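Local atomic coordinates of acetyl-CoA C-acetyltransferase (Syntrophomonas wolfei subsp. wolfei, PDB entry 7N7Z), a protein that probably catalyses the reversible thiolytic interconversion of acetoacetyl-CoA and two molecules of acetyl-CoA. Residues T164-N167 against I168-K171; L152-Q155 against L156-G159; V77-P80 against V81-S85. All coordinates share one frame; numbering follows the deposited sequence.

Interaction 1. Residues T164-N167 against I168-K171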
loop_
_atom_site.group_PDB
_atom_site.type_symbol
_atom_site.label_atom_id
_atom_site.label_comp_id
_atom_site.label_asym_id
_atom_site.label_seq_id
_atom_site.Cartn_x
_atom_site.Cartn_y
_atom_site.Cartn_z
ATOM N N THR B 164 0.159 24.941 16.241
ATOM C CA THR B 164 1.134 25.905 16.736
ATOM C C THR B 164 0.653 27.335 16.531
ATOM O O THR B 164 0.980 28.219 17.330
ATOM C CB THR B 164 2.487 25.697 16.052
ATOM O OG1 THR B 164 2.438 26.209 14.714
ATOM C CG2 THR B 164 2.849 24.216 16.023
ATOM N N ALA B 165 -0.121 27.583 15.471
ATOM C CA ALA B 165 -0.757 28.886 15.320
ATOM C C ALA B 165 -1.777 29.121 16.426
ATOM O O ALA B 165 -1.920 30.246 16.920
ATOM C CB ALA B 165 -1.417 28.996 13.946
ATOM N N GLU B 166 -2.493 28.069 16.829
ATOM C CA GLU B 166 -3.430 28.198 17.940
ATOM C C GLU B 166 -2.697 28.553 19.228
ATOM O O GLU B 166 -3.219 29.299 20.065
ATOM C CB GLU B 166 -4.223 26.902 18.118
ATOM C CG GLU B 166 -5.288 26.645 17.057
ATOM C CD GLU B 166 -6.351 27.729 16.990
ATOM O OE1 GLU B 166 -6.299 28.675 17.803
ATOM O OE2 GLU B 166 -7.244 27.629 16.121
ATOM N N ASN B 167 -1.483 28.026 19.406
ATOM C CA ASN B 167 -0.694 28.377 20.582
ATOM C C ASN B 167 -0.351 29.862 20.584
ATOM O O ASN B 167 -0.436 30.526 21.623
ATOM C CB ASN B 167 0.582 27.535 20.635
ATOM C CG ASN B 167 0.315 26.071 20.954
ATOM O OD1 ASN B 167 0.923 25.180 20.360
ATOM N ND2 ASN B 167 -0.581 25.817 21.901
ATOM N N ILE B 168 0.039 30.401 19.426
ATOM C CA ILE B 168 0.359 31.823 19.346
ATOM C C ILE B 168 -0.876 32.660 19.651
ATOM O O ILE B 168 -0.804 33.661 20.374
ATOM C CB ILE B 168 0.950 32.161 17.964
ATOM C CG1 ILE B 168 2.438 31.801 17.930
ATOM C CG2 ILE B 168 0.733 33.638 17.635
ATOM C CD1 ILE B 168 3.091 31.988 16.575
ATOM N N ALA B 169 -2.028 32.268 19.101
ATOM C CA ALA B 169 -3.262 32.989 19.393
ATOM C C ALA B 169 -3.579 32.949 20.882
ATOM O O ALA B 169 -4.001 33.956 21.463
ATOM C CB ALA B 169 -4.418 32.401 18.584
ATOM N N GLU B 170 -3.375 31.794 21.519
ATOM C CA GLU B 170 -3.643 31.676 22.948
ATOM C C GLU B 170 -2.686 32.541 23.761
ATOM O O GLU B 170 -3.114 33.322 24.618
ATOM C CB GLU B 170 -3.538 30.214 23.378
ATOM C CG GLU B 170 -4.719 29.353 22.966
ATOM C CD GLU B 170 -4.806 28.068 23.767
ATOM O OE1 GLU B 170 -3.747 27.461 24.036
ATOM O OE2 GLU B 170 -5.933 27.668 24.132
ATOM N N LYS B 171 -1.382 32.409 23.508
ATOM C CA LYS B 171 -0.392 33.128 24.305
ATOM C C LYS B 171 -0.641 34.631 24.268
ATOM O O LYS B 171 -0.702 35.287 25.313
ATOM C CB LYS B 171 1.017 32.804 23.803
ATOM C CG LYS B 171 2.129 33.496 24.579
ATOM C CD LYS B 171 3.467 33.377 23.868
ATOM C CE LYS B 171 4.529 34.218 24.561
ATOM N NZ LYS B 171 5.811 34.243 23.804
#
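Thr164 to Asn167 offer four successive carbonyls to the amides of Ile168 to Lys171, a worked example of how one alpha-helical turn, here within helix 161-172, is tied to the next. The longest of the four bonds runs from Ile168 N to Thr164 O at 3.2 Å. Ala169 N bonds Ala165 O and Glu170 N bonds Glu166 O in the same way. The shortest joins Lys171 N to Asn167 O at 2.8 Å, and it is also the straightest at its hydrogen, 170°.

The van der Waals contacts set side-chain carbons against the carbonyl oxygens of the preceding turn. Ile168 brings its CB within 3.6 Å of Ala165 O, while the methyl of Ala169 rests against the oxygens of Ala165 and Glu166. Further out, Glu170 CG comes to 3.3 Å from Glu166 O; with chi1 at -75° it stands anti to its own carbonyl carbon, which turns it back over the preceding turn. Beyond the helix, Ala165 packs on Phe323 and Ile168 on Leu294.

Among the charged groups, the carboxylates of Glu166 and Glu170 share one side of the helix without touching, Glu166 OE1 lying 6.4 Å from Glu170 OE2. The buried Glu166 turns to the loop around Val244 and Val245: OE2 accepts a hydrogen bond from Val245 N, and OE1 a weak one from Val244 N. These two backbone donors probably stabilise a negative charge that the protein interior would otherwise disfavour, and they join the helix to the loop through that carboxylate.

Interaction 2. Residues L152-Q155 against L156-G159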
loop_
_atom_site.group_PDB
_atom_site.type_symbol
_atom_site.label_atom_id
_atom_site.label_comp_id
_atom_site.label_asym_id
_atom_site.label_seq_id
_atom_site.Cartn_x
_atom_site.Cartn_y
_atom_site.Cartn_z
ATOM N N LEU B 152 3.885 18.559 7.442
ATOM C CA LEU B 152 2.996 19.483 8.139
ATOM C C LEU B 152 2.810 19.108 9.604
ATOM O O LEU B 152 2.640 19.994 10.450
ATOM C CB LEU B 152 1.638 19.538 7.437
ATOM C CG LEU B 152 1.574 20.240 6.077
ATOM C CD1 LEU B 152 0.124 20.404 5.640
ATOM C CD2 LEU B 152 2.274 21.591 6.097
ATOM N N VAL B 153 2.827 17.820 9.930
ATOM C CA VAL B 153 2.683 17.372 11.310
ATOM C C VAL B 153 4.070 17.369 11.943
ATOM O O VAL B 153 4.940 16.588 11.549
ATOM C CB VAL B 153 2.027 15.989 11.395
ATOM C CG1 VAL B 153 1.821 15.592 12.850
ATOM C CG2 VAL B 153 0.702 15.986 10.653
ATOM N N CYS B 154 4.278 18.247 12.918
ATOM C CA CYS B 154 5.553 18.345 13.614
ATOM C C CYS B 154 5.515 17.494 14.877
ATOM O O CYS B 154 4.617 17.648 15.712
ATOM C CB CYS B 154 5.863 19.800 13.966
ATOM S SG CYS B 154 7.555 20.085 14.536
ATOM N N GLN B 155 6.491 16.592 15.010
ATOM C CA GLN B 155 6.552 15.749 16.199
ATOM C C GLN B 155 6.800 16.584 17.449
ATOM O O GLN B 155 6.175 16.358 18.491
ATOM C CB GLN B 155 7.639 14.688 16.035
ATOM C CG GLN B 155 7.298 13.602 15.027
ATOM C CD GLN B 155 8.408 12.583 14.868
ATOM O OE1 GLN B 155 9.562 12.847 15.202
ATOM N NE2 GLN B 155 8.064 11.407 14.355
ATOM N N LEU B 156 7.707 17.560 17.361
ATOM C CA LEU B 156 7.995 18.402 18.516
ATOM C C LEU B 156 6.770 19.208 18.928
ATOM O O LEU B 156 6.537 19.433 20.122
ATOM C CB LEU B 156 9.167 19.331 18.205
ATOM C CG LEU B 156 10.501 18.633 17.928
ATOM C CD1 LEU B 156 11.464 19.579 17.227
ATOM C CD2 LEU B 156 11.108 18.104 19.217
ATOM N N ALA B 157 5.974 19.655 17.955
ATOM C CA ALA B 157 4.783 20.436 18.263
ATOM C C ALA B 157 3.617 19.573 18.723
ATOM O O ALA B 157 2.716 20.081 19.399
ATOM C CB ALA B 157 4.357 21.255 17.043
ATOM N N GLY B 158 3.611 18.287 18.374
ATOM C CA GLY B 158 2.549 17.389 18.766
ATOM C C GLY B 158 1.400 17.286 17.787
ATOM O O GLY B 158 0.579 16.368 17.917
ATOM N N GLY B 159 1.312 18.186 16.818
ATOM C CA GLY B 159 0.229 18.125 15.861
ATOM C C GLY B 159 0.500 19.002 14.658
ATOM O O GLY B 159 1.620 19.473 14.444
#
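A G1 beta bulge shapes the loop that links helix 146-152 to helix 161-172, with Gly158 and Gly159 both facing Cys154. Gly158 N is bonded to Cys154 O at 2.9 Å, the N-H bent to 133°, and more weakly to Gln155 O at 3.2 Å, so that one amide serves two carbonyls. A weak bond from Cys154 N to Gly159 O, 3.3 Å long, completes the pairing. Gly158 has a positive phi of 91°, where a CB would press on the carbonyl oxygen of Ala157.

The side chain of Cys154 carries the packing. Its CB meets the methyl of Ala157 at 3.7 Å, and its SG, swung anti to the backbone N (chi1 -169°), lies 4.1 Å from Leu156 CB. Val153 lays CG1 against the carbonyl carbon of Gly159 at 4.1 Å. Gln155 and Leu156 reach the second subunit, packing on its Ile72 and Arg71 respectively.

With two of its three backbone bonds weak, the turn probably owes much of its shape to the glycine conformation and to the buried cysteine-alanine contact.

Interaction 3. Residues V77-P80 against V81-S85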
loop_
_atom_site.group_PDB
_atom_site.type_symbol
_atom_site.label_atom_id
_atom_site.label_comp_id
_atom_site.label_asym_id
_atom_site.label_seq_id
_atom_site.Cartn_x
_atom_site.Cartn_y
_atom_site.Cartn_z
ATOM N N VAL B 77 18.246 21.442 -17.713
ATOM C CA VAL B 77 18.357 22.838 -18.117
ATOM C C VAL B 77 19.746 23.172 -18.646
ATOM O O VAL B 77 20.025 24.342 -18.941
ATOM C CB VAL B 77 17.981 23.782 -16.956
ATOM C CG1 VAL B 77 16.603 23.417 -16.413
ATOM C CG2 VAL B 77 19.027 23.750 -15.857
ATOM N N GLY B 78 20.630 22.188 -18.764
ATOM C CA GLY B 78 21.883 22.368 -19.470
ATOM C C GLY B 78 23.085 22.707 -18.619
ATOM O O GLY B 78 24.071 23.230 -19.155
ATOM N N LEU B 79 23.043 22.433 -17.318
ATOM C CA LEU B 79 24.234 22.612 -16.506
ATOM C C LEU B 79 25.310 21.631 -16.968
ATOM O O LEU B 79 24.998 20.540 -17.456
ATOM C CB LEU B 79 23.928 22.394 -15.026
ATOM C CG LEU B 79 23.803 23.659 -14.174
ATOM C CD1 LEU B 79 22.679 24.546 -14.685
ATOM C CD2 LEU B 79 23.590 23.306 -12.709
ATOM N N PRO B 80 26.584 21.988 -16.834
ATOM C CA PRO B 80 27.644 21.051 -17.213
ATOM C C PRO B 80 27.742 19.910 -16.214
ATOM O O PRO B 80 27.447 20.066 -15.027
ATOM C CB PRO B 80 28.906 21.918 -17.200
ATOM C CG PRO B 80 28.612 22.969 -16.184
ATOM C CD PRO B 80 27.128 23.233 -16.263
ATOM N N VAL B 81 28.164 18.744 -16.713
ATOM C CA VAL B 81 28.278 17.572 -15.852
ATOM C C VAL B 81 29.294 17.796 -14.742
ATOM O O VAL B 81 29.266 17.092 -13.727
ATOM C CB VAL B 81 28.643 16.321 -16.682
ATOM C CG1 VAL B 81 27.710 16.180 -17.877
ATOM C CG2 VAL B 81 30.098 16.379 -17.131
ATOM N N ARG B 82 30.199 18.763 -14.912
ATOM C CA ARG B 82 31.147 19.094 -13.855
ATOM C C ARG B 82 30.488 19.829 -12.696
ATOM O O ARG B 82 31.074 19.899 -11.610
ATOM C CB ARG B 82 32.287 19.949 -14.416
ATOM C CG ARG B 82 31.831 21.272 -15.028
ATOM C CD ARG B 82 32.933 22.325 -15.000
ATOM N NE ARG B 82 32.413 23.665 -15.251
ATOM C CZ ARG B 82 32.234 24.599 -14.324
ATOM N NH1 ARG B 82 32.531 24.384 -13.053
ATOM N NH2 ARG B 82 31.741 25.782 -14.683
ATOM N N SER B 83 29.290 20.371 -12.901
ATOM C CA SER B 83 28.669 21.237 -11.912
ATOM C C SER B 83 28.291 20.457 -10.656
ATOM O O SER B 83 28.077 19.242 -10.680
ATOM C CB SER B 83 27.424 21.911 -12.495
ATOM O OG SER B 83 26.487 20.951 -12.953
ATOM N N GLY B 84 28.211 21.186 -9.541
ATOM C CA GLY B 84 27.787 20.588 -8.298
ATOM C C GLY B 84 26.278 20.460 -8.201
ATOM O O GLY B 84 25.519 21.073 -8.950
ATOM N N SER B 85 25.839 19.635 -7.255
ATOM C CA SER B 85 24.417 19.407 -7.053
ATOM C C SER B 85 24.186 18.971 -5.616
ATOM O O SER B 85 24.985 18.217 -5.054
ATOM C CB SER B 85 23.878 18.349 -8.021
ATOM O OG SER B 85 24.414 17.070 -7.724
#
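Pro80 and Arg82 meet at an angle, the CG methylene of the arginine set against the CB and CG corner of the proline. Arg82 CG lies 3.7 Å from Pro80 CB and 3.8 Å from Pro80 CG, and its NE comes to 4.0 Å from Pro80 CG. The chain extends from CG to NE, which carries the guanidinium past the proline to a salt bridge between NH2 and Asp53. Arg82 also packs on Glu285 of the second subunit.

Ser83 points its side chain toward the 77-80 segment. Its CB-OG bond turns back into the turn because chi1 is 58°, leaving OG between the backbone N and carbonyl carbon, and the hydroxyl donates to Pro80 O at a very short modelled distance of 2.5 Å, whose exact value is doubtful. The same oxygen takes Ser83 N at 2.8 Å from well above the carbonyl plane, 53° out of it. This second bond closes a type I beta turn from Pro80 to Ser83, which reverses the chain between helix 69-76, ended by a Schellman motif at Gly78, and strand 84-89 at the edge of the chain's main sheet. Replacing Pro80 with a glycine would probably leave the CG methylene of the arginine without its apolar support and set the backbone at the first position of the turn free to rotate about its N-CA bond.

Leu79 lies against the same hydroxyl oxygen, its CB 3.6 Å and its CD2 3.7 Å from Ser83 OG. Its side chain also packs on Ile52 and Ile55, while Ser83 O accepts a hydrogen bond from Ser393 OG of the second subunit.

Along the chain interaction 3 comes first, then interaction 2, then interaction 1, all within the N-terminal thiolase domain. Interactions 1 and 2 are neighbours, their centres about 14 Å apart: the bulged loop leads into helix 161-172, and Thr164 CG2 packs on Ala157 CB at 3.5 Å. Both lie near predicted catalytic residues, the side chain of Leu152 about 6 Å from that of His358 and the side chain of Ile168 about 7 Å from that of Cys388. Interaction 3, by outermost strand 84-89, is centred about 44 Å from interaction 1. Interactions 2 and 3 each touch the second subunit; Leu156 packs on its Arg71, the residue that within one chain bonds Val81 O.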